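PDB 3PT5: NANS (YJHS), A 9-O-acetyl N-acetylneuraminic acid esterase from Escherichia coli O157:H7 EDL933, which probably hydrolyses the 9-O-acetyl group of 9-O-acetyl-N-acetylneuraminate, letting the bacterium grow on this host-derived sialic acid. Local coordinates for residues F193-S198 and E251-N256; A201-H206 and G255-N260; P232-D237 and V327-Q332. All coordinates share one frame; numbering follows the deposited sequence.

Contact 1. Residues F193-S198 and E251-N256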
loop_
_atom_site.group_PDB
_atom_site.type_symbol
_atom_site.label_atom_id
_atom_site.label_comp_id
_atom_site.label_asym_id
_atom_site.label_seq_id
_atom_site.Cartn_x
_atom_site.Cartn_y
_atom_site.Cartn_z
ATOM N N PHE A 193 -7.062 -7.005 -10.935
ATOM C CA PHE A 193 -7.961 -6.680 -12.077
ATOM C C PHE A 193 -7.430 -7.240 -13.379
ATOM O O PHE A 193 -8.207 -7.648 -14.261
ATOM C CB PHE A 193 -8.232 -5.182 -12.182
ATOM C CG PHE A 193 -9.391 -4.728 -11.347
ATOM C CD1 PHE A 193 -9.712 -5.381 -10.156
ATOM C CD2 PHE A 193 -10.173 -3.653 -11.752
ATOM C CE1 PHE A 193 -10.780 -4.971 -9.391
ATOM C CE2 PHE A 193 -11.256 -3.248 -10.987
ATOM C CZ PHE A 193 -11.563 -3.899 -9.820
ATOM N N ASP A 194 -6.118 -7.287 -13.500
ATOM C CA ASP A 194 -5.507 -7.876 -14.710
ATOM C C ASP A 194 -5.782 -9.381 -14.843
ATOM O O ASP A 194 -5.792 -9.907 -15.955
ATOM C CB ASP A 194 -4.012 -7.562 -14.792
ATOM C CG ASP A 194 -3.745 -6.105 -15.158
ATOM O OD1 ASP A 194 -4.269 -5.632 -16.202
ATOM O OD2 ASP A 194 -3.007 -5.422 -14.424
ATOM N N LEU A 195 -6.030 -10.062 -13.729
ATOM C CA LEU A 195 -6.397 -11.477 -13.763
ATOM C C LEU A 195 -7.664 -11.737 -14.552
ATOM O O LEU A 195 -7.878 -12.841 -15.051
ATOM C CB LEU A 195 -6.637 -12.017 -12.361
ATOM C CG LEU A 195 -5.490 -12.021 -11.371
ATOM C CD1 LEU A 195 -6.034 -12.379 -9.982
ATOM C CD2 LEU A 195 -4.456 -13.011 -11.805
ATOM N N MET A 196 -8.531 -10.732 -14.620
ATOM C CA MET A 196 -9.859 -10.880 -15.206
ATOM C C MET A 196 -9.911 -10.635 -16.696
ATOM O O MET A 196 -10.888 -11.013 -17.338
ATOM C CB MET A 196 -10.833 -9.915 -14.523
ATOM C CG MET A 196 -11.047 -10.244 -13.076
ATOM S SD MET A 196 -12.395 -9.276 -12.395
ATOM C CE MET A 196 -11.563 -7.804 -11.945
ATOM N N THR A 197 -8.898 -9.941 -17.235
ATOM C CA THR A 197 -8.998 -9.463 -18.623
ATOM C C THR A 197 -8.516 -10.536 -19.598
ATOM O O THR A 197 -7.760 -11.446 -19.229
ATOM C CB THR A 197 -8.256 -8.110 -18.897
ATOM O OG1 THR A 197 -6.849 -8.344 -18.986
ATOM C CG2 THR A 197 -8.522 -7.073 -17.817
ATOM N N SER A 198 -8.963 -10.427 -20.843
ATOM C CA SER A 198 -8.552 -11.394 -21.866
ATOM C C SER A 198 -7.067 -11.179 -22.192
ATOM O O SER A 198 -6.396 -12.082 -22.709
ATOM C CB SER A 198 -9.422 -11.271 -23.125
ATOM O OG SER A 198 -9.199 -10.033 -23.765
ATOM N N GLU A 251 -1.267 -17.742 -12.114
ATOM C CA GLU A 251 0.002 -18.389 -12.387
ATOM C C GLU A 251 0.885 -17.505 -13.287
ATOM O O GLU A 251 2.081 -17.377 -13.042
ATOM C CB GLU A 251 -0.272 -19.745 -13.048
ATOM C CG GLU A 251 0.973 -20.474 -13.512
ATOM C CD GLU A 251 0.796 -21.995 -13.560
ATOM O OE1 GLU A 251 -0.186 -22.492 -14.177
ATOM O OE2 GLU A 251 1.657 -22.688 -12.969
ATOM N N ALA A 252 0.286 -16.856 -14.288
ATOM C CA ALA A 252 1.053 -15.987 -15.185
ATOM C C ALA A 252 1.483 -14.706 -14.488
ATOM O O ALA A 252 2.675 -14.343 -14.473
ATOM C CB ALA A 252 0.272 -15.673 -16.428
ATOM N N ILE A 253 0.517 -14.041 -13.861
ATOM C CA ILE A 253 0.777 -12.729 -13.293
ATOM C C ILE A 253 1.601 -12.771 -12.015
ATOM O O ILE A 253 2.648 -12.101 -11.904
ATOM C CB ILE A 253 -0.525 -11.945 -13.120
ATOM C CG1 ILE A 253 -1.119 -11.688 -14.510
ATOM C CG2 ILE A 253 -0.292 -10.641 -12.298
ATOM C CD1 ILE A 253 -2.443 -10.915 -14.574
ATOM N N TYR A 254 1.130 -13.562 -11.057
ATOM C CA TYR A 254 1.804 -13.622 -9.765
ATOM C C TYR A 254 3.016 -14.540 -9.832
ATOM O O TYR A 254 3.979 -14.359 -9.076
ATOM C CB TYR A 254 0.824 -13.984 -8.634
ATOM C CG TYR A 254 -0.064 -12.804 -8.273
ATOM C CD1 TYR A 254 0.228 -12.002 -7.171
ATOM C CD2 TYR A 254 -1.170 -12.467 -9.043
ATOM C CE1 TYR A 254 -0.550 -10.899 -6.847
ATOM C CE2 TYR A 254 -1.963 -11.345 -8.739
ATOM C CZ TYR A 254 -1.660 -10.576 -7.625
ATOM O OH TYR A 254 -2.437 -9.472 -7.288
ATOM N N GLY A 255 3.019 -15.471 -10.778
ATOM C CA GLY A 255 4.212 -16.290 -10.988
ATOM C C GLY A 255 5.376 -15.424 -11.446
ATOM O O GLY A 255 6.532 -15.655 -11.056
ATOM N N ASN A 256 5.072 -14.382 -12.211
ATOM C CA ASN A 256 6.094 -13.481 -12.687
ATOM C C ASN A 256 6.759 -12.672 -11.562
ATOM O O ASN A 256 7.848 -12.127 -11.727
ATOM C CB ASN A 256 5.537 -12.559 -13.760
ATOM C CG ASN A 256 6.610 -11.702 -14.382
ATOM O OD1 ASN A 256 7.600 -12.218 -14.941
ATOM N ND2 ASN A 256 6.420 -10.384 -14.322
#
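Ile253 reaches from helix 247-253 to the backbone and side chains of Asp194 and Leu195. Its CB branches two ways. CG2 leans on the His203 ring, while CG1, anti to the carbonyl carbon (chi1 -64°), carries the chain across the interface. A fully extended second torsion (180°) then puts the terminal methyl, CD1, at full reach. Ile253 CD1 lies 3.7 Å from Asp194 CB and rests against the turn itself, close to the peptide joining Asp194 to Leu195. Leu195 crosses it at a slant, its CD2 4.0 Å from Ile253 CD1. The same leucine methyl also meets the edge of the Tyr254 ring, near its plane, with Leu195 CD2 4.3 Å from Tyr254 CE2.

A slim, branched isoleucine suits this place, where one arm must cover a ring and the other a backbone. Asp194 offers only carbon to it. Its carboxylate is engaged elsewhere: OD1 with Thr137 OG1, and OD2 with Phe136 N and Gln190 NE2, bonds that would offset the cost of burying a carboxylate.

The contact thus fastens the loop after strand 182-189 to helix 247-253. Leu195 also packs on Trp242 of helix 240-245, and His203 of helix 203-218 borders both Asp194 and Ile253.

Contact 2. Residues A201-H206 and G255-N260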
loop_
_atom_site.group_PDB
_atom_site.type_symbol
_atom_site.label_atom_id
_atom_site.label_comp_id
_atom_site.label_asym_id
_atom_site.label_seq_id
_atom_site.Cartn_x
_atom_site.Cartn_y
_atom_site.Cartn_z
ATOM N N ALA A 201 -2.116 -11.973 -20.088
ATOM C CA ALA A 201 -0.790 -12.498 -20.360
ATOM C C ALA A 201 0.210 -11.408 -20.731
ATOM O O ALA A 201 1.429 -11.632 -20.670
ATOM C CB ALA A 201 -0.858 -13.581 -21.420
ATOM N N SER A 202 -0.285 -10.216 -21.079
ATOM C CA SER A 202 0.604 -9.080 -21.305
ATOM C C SER A 202 1.118 -8.440 -19.997
ATOM O O SER A 202 2.049 -7.660 -20.025
ATOM C CB SER A 202 -0.081 -8.016 -22.158
ATOM O OG SER A 202 -1.230 -7.533 -21.504
ATOM N N HIS A 203 0.511 -8.764 -18.862
ATOM C CA HIS A 203 0.881 -8.093 -17.607
ATOM C C HIS A 203 2.369 -8.275 -17.272
ATOM O O HIS A 203 3.044 -7.287 -16.961
ATOM C CB HIS A 203 -0.024 -8.559 -16.449
ATOM C CG HIS A 203 0.353 -7.997 -15.114
ATOM N ND1 HIS A 203 1.511 -8.352 -14.452
ATOM C CD2 HIS A 203 -0.306 -7.141 -14.291
ATOM C CE1 HIS A 203 1.564 -7.713 -13.292
ATOM N NE2 HIS A 203 0.484 -6.957 -13.183
ATOM N N PRO A 204 2.906 -9.505 -17.377
ATOM C CA PRO A 204 4.346 -9.588 -16.985
ATOM C C PRO A 204 5.282 -8.609 -17.699
ATOM O O PRO A 204 6.117 -7.955 -17.045
ATOM C CB PRO A 204 4.697 -11.053 -17.270
ATOM C CG PRO A 204 3.397 -11.786 -17.003
ATOM C CD PRO A 204 2.325 -10.857 -17.568
ATOM N N GLN A 205 5.137 -8.469 -19.015
ATOM C CA GLN A 205 5.977 -7.509 -19.711
ATOM C C GLN A 205 5.659 -6.059 -19.368
ATOM O O GLN A 205 6.571 -5.255 -19.252
ATOM C CB GLN A 205 6.028 -7.753 -21.218
ATOM C CG GLN A 205 6.930 -8.951 -21.616
ATOM C CD GLN A 205 8.203 -9.113 -20.743
ATOM O OE1 GLN A 205 9.123 -8.275 -20.760
ATOM N NE2 GLN A 205 8.258 -10.214 -19.991
ATOM N N HIS A 206 4.378 -5.727 -19.174
ATOM C CA HIS A 206 4.011 -4.365 -18.765
ATOM C C HIS A 206 4.621 -4.013 -17.426
ATOM O O HIS A 206 5.183 -2.924 -17.257
ATOM C CB HIS A 206 2.489 -4.158 -18.688
ATOM C CG HIS A 206 1.822 -4.044 -20.023
ATOM N ND1 HIS A 206 0.587 -4.597 -20.288
ATOM C CD2 HIS A 206 2.226 -3.457 -21.173
ATOM C CE1 HIS A 206 0.255 -4.351 -21.543
ATOM N NE2 HIS A 206 1.234 -3.664 -22.104
ATOM N N GLY A 255 3.019 -15.471 -10.778
ATOM C CA GLY A 255 4.212 -16.290 -10.988
ATOM C C GLY A 255 5.376 -15.424 -11.446
ATOM O O GLY A 255 6.532 -15.655 -11.056
ATOM N N ASN A 256 5.072 -14.382 -12.211
ATOM C CA ASN A 256 6.094 -13.481 -12.687
ATOM C C ASN A 256 6.759 -12.672 -11.562
ATOM O O ASN A 256 7.848 -12.127 -11.727
ATOM C CB ASN A 256 5.537 -12.559 -13.760
ATOM C CG ASN A 256 6.610 -11.702 -14.382
ATOM O OD1 ASN A 256 7.600 -12.218 -14.941
ATOM N ND2 ASN A 256 6.420 -10.384 -14.322
ATOM N N TYR A 257 6.091 -12.574 -10.424
ATOM C CA TYR A 257 6.685 -11.918 -9.250
ATOM C C TYR A 257 7.677 -12.839 -8.539
ATOM O O TYR A 257 8.482 -12.371 -7.740
ATOM C CB TYR A 257 5.602 -11.515 -8.261
ATOM C CG TYR A 257 4.665 -10.432 -8.764
ATOM C CD1 TYR A 257 5.139 -9.325 -9.477
ATOM C CD2 TYR A 257 3.303 -10.497 -8.495
ATOM C CE1 TYR A 257 4.256 -8.325 -9.944
ATOM C CE2 TYR A 257 2.424 -9.509 -8.936
ATOM C CZ TYR A 257 2.889 -8.427 -9.649
ATOM O OH TYR A 257 1.990 -7.464 -10.089
ATOM N N GLN A 258 7.585 -14.136 -8.832
ATOM C CA GLN A 258 8.388 -15.184 -8.191
ATOM C C GLN A 258 9.521 -15.672 -9.091
ATOM O O GLN A 258 10.523 -16.217 -8.614
ATOM C CB GLN A 258 7.493 -16.386 -7.866
ATOM C CG GLN A 258 6.373 -16.089 -6.910
ATOM C CD GLN A 258 5.282 -17.157 -6.891
ATOM O OE1 GLN A 258 5.533 -18.313 -6.551
ATOM N NE2 GLN A 258 4.049 -16.753 -7.217
ATOM N N ASN A 259 9.340 -15.525 -10.399
ATOM C CA ASN A 259 10.321 -15.979 -11.379
ATOM C C ASN A 259 10.713 -14.865 -12.336
ATOM O O ASN A 259 10.934 -15.098 -13.526
ATOM C CB ASN A 259 9.761 -17.171 -12.167
ATOM C CG ASN A 259 9.459 -18.352 -11.283
ATOM O OD1 ASN A 259 10.331 -18.859 -10.581
ATOM N ND2 ASN A 259 8.197 -18.791 -11.297
ATOM N N ASN A 260 10.851 -13.657 -11.807
ATOM C CA ASN A 260 11.126 -12.508 -12.650
ATOM C C ASN A 260 12.547 -12.512 -13.241
ATOM O O ASN A 260 13.490 -12.967 -12.588
ATOM C CB ASN A 260 10.884 -11.232 -11.854
ATOM C CG ASN A 260 10.506 -10.086 -12.733
ATOM O OD1 ASN A 260 11.362 -9.448 -13.324
ATOM N ND2 ASN A 260 9.217 -9.845 -12.868
HETATM O O HOH W 1 3.609 -9.926 -13.594
#
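The hydroxyl of Tyr257 meets His203 across this contact and is gripped from outside it as well, being hydrogen-bonded to Gln190 O and Trp188 NE1. In this SGNH hydrolase, whose largely parallel sheet is flanked by helices, the contact joins the beginning of helix 203-218 to the loop leading into strand 265-268. Tyr257 OH lies at the edge of the imidazole, near its plane, 3.2 Å from His203 CE1, and the two side chains cross at about a right angle. A tyrosine fits here because its ring fills apolar space, with Phe207 and Tyr254 meeting it edge-to-face, while its hydroxyl ends among polar partners.

Histidine is equally apt, since both of its ring nitrogens are used. NE2 is hydrogen-bonded to Gln190 OE1, and ND1 holds a water in the plane of the ring, with His203 ND1 2.8 Å from the water oxygen. The ring reaches these partners because CG stands anti to the backbone N (chi1 176°).

That water accepts a hydrogen bond from Asn256 ND2 at 2.9 Å, bridging the segments. The Asn256 amide crosses Pro204 at an angle, with Asn256 ND2 3.5 Å from Pro204 CB, and also donates to Asn208 OD1. Proline suits so early a place in a helix, where its missing N-H is readily tolerated, and it presents a compact apolar flank to the asparagine.

Asn260 folds back on the same loop: Asn260 ND2 shares the acceptor Asn208 OD1 and also donates to Asn256 O at 2.9 Å, an N-H...O angle of 152°, with the donor tilted 34° from the carbonyl plane.

Contact 3. Residues P232-D237 and V327-Q332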
loop_
_atom_site.group_PDB
_atom_site.type_symbol
_atom_site.label_atom_id
_atom_site.label_comp_id
_atom_site.label_asym_id
_atom_site.label_seq_id
_atom_site.Cartn_x
_atom_site.Cartn_y
_atom_site.Cartn_z
ATOM N N PRO A 232 14.880 -2.869 -4.335
ATOM C CA PRO A 232 13.939 -3.971 -4.279
ATOM C C PRO A 232 12.460 -3.570 -4.401
ATOM O O PRO A 232 12.009 -2.560 -3.835
ATOM C CB PRO A 232 14.179 -4.588 -2.895
ATOM C CG PRO A 232 14.744 -3.503 -2.076
ATOM C CD PRO A 232 15.538 -2.642 -3.035
ATOM N N TRP A 233 11.748 -4.393 -5.139
ATOM C CA TRP A 233 10.291 -4.399 -5.184
ATOM C C TRP A 233 9.839 -5.637 -4.426
ATOM O O TRP A 233 10.087 -6.757 -4.844
ATOM C CB TRP A 233 9.761 -4.436 -6.618
ATOM C CG TRP A 233 9.878 -3.111 -7.276
ATOM C CD1 TRP A 233 11.012 -2.374 -7.389
ATOM C CD2 TRP A 233 8.836 -2.364 -7.931
ATOM N NE1 TRP A 233 10.758 -1.202 -8.069
ATOM C CE2 TRP A 233 9.426 -1.170 -8.414
ATOM C CE3 TRP A 233 7.467 -2.583 -8.146
ATOM C CZ2 TRP A 233 8.683 -0.182 -9.097
ATOM C CZ3 TRP A 233 6.728 -1.608 -8.840
ATOM C CH2 TRP A 233 7.341 -0.429 -9.307
ATOM N N PHE A 234 9.158 -5.403 -3.315
ATOM C CA PHE A 234 8.549 -6.452 -2.518
ATOM C C PHE A 234 7.123 -6.618 -2.990
ATOM O O PHE A 234 6.267 -5.751 -2.780
ATOM C CB PHE A 234 8.608 -6.090 -1.044
ATOM C CG PHE A 234 9.996 -5.870 -0.561
ATOM C CD1 PHE A 234 10.807 -6.957 -0.205
ATOM C CD2 PHE A 234 10.516 -4.585 -0.520
ATOM C CE1 PHE A 234 12.126 -6.743 0.247
ATOM C CE2 PHE A 234 11.823 -4.359 -0.082
ATOM C CZ PHE A 234 12.635 -5.443 0.283
ATOM N N CYS A 235 6.910 -7.691 -3.731
ATOM C CA CYS A 235 5.640 -7.851 -4.440
ATOM C C CYS A 235 4.775 -8.829 -3.655
ATOM O O CYS A 235 5.134 -10.000 -3.476
ATOM C CB CYS A 235 5.899 -8.357 -5.857
ATOM S SG CYS A 235 6.881 -7.232 -6.812
ATOM N N GLY A 236 3.640 -8.355 -3.163
ATOM C CA GLY A 236 2.794 -9.171 -2.315
ATOM C C GLY A 236 1.780 -10.000 -3.077
ATOM O O GLY A 236 1.343 -9.656 -4.179
ATOM N N ASP A 237 1.379 -11.084 -2.437
ATOM C CA ASP A 237 0.359 -11.982 -2.963
ATOM C C ASP A 237 -1.052 -11.350 -2.880
ATOM O O ASP A 237 -1.225 -10.171 -2.491
ATOM C CB ASP A 237 0.437 -13.286 -2.145
ATOM C CG ASP A 237 -0.023 -14.536 -2.921
ATOM O OD1 ASP A 237 -0.517 -14.417 -4.065
ATOM O OD2 ASP A 237 0.123 -15.653 -2.357
ATOM N N VAL A 327 7.672 -6.904 6.542
ATOM C CA VAL A 327 8.775 -6.490 7.391
ATOM C C VAL A 327 9.867 -7.579 7.421
ATOM O O VAL A 327 11.052 -7.258 7.341
ATOM C CB VAL A 327 8.298 -6.062 8.801
ATOM C CG1 VAL A 327 9.470 -5.853 9.755
ATOM C CG2 VAL A 327 7.421 -4.775 8.659
ATOM N N GLU A 328 9.476 -8.842 7.524
ATOM C CA GLU A 328 10.465 -9.937 7.461
ATOM C C GLU A 328 11.278 -9.837 6.145
ATOM O O GLU A 328 12.512 -9.986 6.141
ATOM C CB GLU A 328 9.767 -11.293 7.495
ATOM C CG GLU A 328 9.076 -11.697 8.786
ATOM C CD GLU A 328 8.101 -12.872 8.540
ATOM O OE1 GLU A 328 8.409 -13.717 7.653
ATOM O OE2 GLU A 328 7.023 -12.931 9.205
ATOM N N ALA A 329 10.584 -9.621 5.025
ATOM C CA ALA A 329 11.254 -9.543 3.725
ATOM C C ALA A 329 12.174 -8.339 3.567
ATOM O O ALA A 329 13.265 -8.436 2.967
ATOM C CB ALA A 329 10.234 -9.629 2.583
ATOM N N ILE A 330 11.734 -7.199 4.087
ATOM C CA ILE A 330 12.517 -5.984 3.980
ATOM C C ILE A 330 13.798 -6.076 4.844
ATOM O O ILE A 330 14.883 -5.776 4.375
ATOM C CB ILE A 330 11.654 -4.780 4.416
ATOM C CG1 ILE A 330 10.530 -4.533 3.402
ATOM C CG2 ILE A 330 12.539 -3.544 4.616
ATOM C CD1 ILE A 330 9.417 -3.604 4.007
ATOM N N LEU A 331 13.651 -6.572 6.065
ATOM C CA LEU A 331 14.800 -6.747 6.967
ATOM C C LEU A 331 15.795 -7.739 6.399
ATOM O O LEU A 331 17.004 -7.484 6.395
ATOM C CB LEU A 331 14.355 -7.183 8.368
ATOM C CG LEU A 331 13.504 -6.202 9.190
ATOM C CD1 LEU A 331 13.007 -6.909 10.455
ATOM C CD2 LEU A 331 14.268 -4.922 9.554
ATOM N N GLN A 332 15.289 -8.859 5.897
ATOM C CA GLN A 332 16.138 -9.865 5.274
ATOM C C GLN A 332 16.908 -9.296 4.090
ATOM O O GLN A 332 18.118 -9.504 3.977
ATOM C CB GLN A 332 15.333 -11.070 4.842
ATOM C CG GLN A 332 16.232 -12.176 4.322
ATOM C CD GLN A 332 15.486 -13.432 3.994
ATOM O OE1 GLN A 332 15.931 -14.228 3.170
ATOM N NE2 GLN A 332 14.354 -13.640 4.650
#
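Strand 233-236 and helix 315-335 come nearest at Phe234 and Ala329, whose CA atoms are 7.5 Å apart, a spacing bridged by side chains without any hydrogen bond. Phe234 does most of the bridging. Its CB points toward the helix, and with CG anti to the carbonyl carbon (chi1 -58°) the ring rests against both Ala329 and Ile330.

Ile330 covers one face. Its CG1 stands 3.8 Å from the centroid of the Phe234 ring and only 14° off the normal, a CH-pi contact, displaced slightly toward the CE2 side. The two side chains cross at about a right angle, and the group over the ring is a methylene. On the same face, Phe234 CZ comes 3.7 Å from Ile330 CA, in the helix backbone.

This is the layered alpha/beta/alpha build of the SGNH hydrolases: strand 233-236 runs parallel between 182-189 and 265-268, bonded by its backbone to both. Alternation along the strand sends Phe234 to the helix 315-335 side, while Trp233, on the other side of the sheet, meets Phe214 of helix 203-218 edge-to-face.

Ala329 touches the opposite side of the ring's rim from CE2. Its CB lies 3.9 Å from Phe234 CD1, and its carbonyl oxygen is 3.4 Å from Phe234 CE1, approaching obliquely. The small alanine allows the helix backbone to come this close, whereas a flat, broad phenylalanine can span the distance from the sheet. Phe326 and Phe333 of the same helix, together with Ile266 of the next strand, also touch Phe234, and Ile330 packs in turn on Leu114 of helix 107-114.

Overall arrangement
Contacts 1 and 2 are neighbours, their centres 8 Å apart, and share Gly255 and Asn256. Both lie toward the periphery beyond the strand ends, about 20 Å from the chain centre, and His203 of contact 2 packs against Asp194 and Ile253 of contact 1. Contact 1 is buried and apolar across its interface, whereas contact 2, only partly buried, uses a bridging water and an asparagine amide. Contact 3 lies deeper, its centre about 12 Å from the centre of the chain, and joins sheet to helix mainly by apolar and CH-pi packing, without hydrogen bonds. Tyrosines connect the regions: Tyr254 of contact 1 touches Gly236 and Tyr257 of contact 2 touches Cys235, both in contact 3.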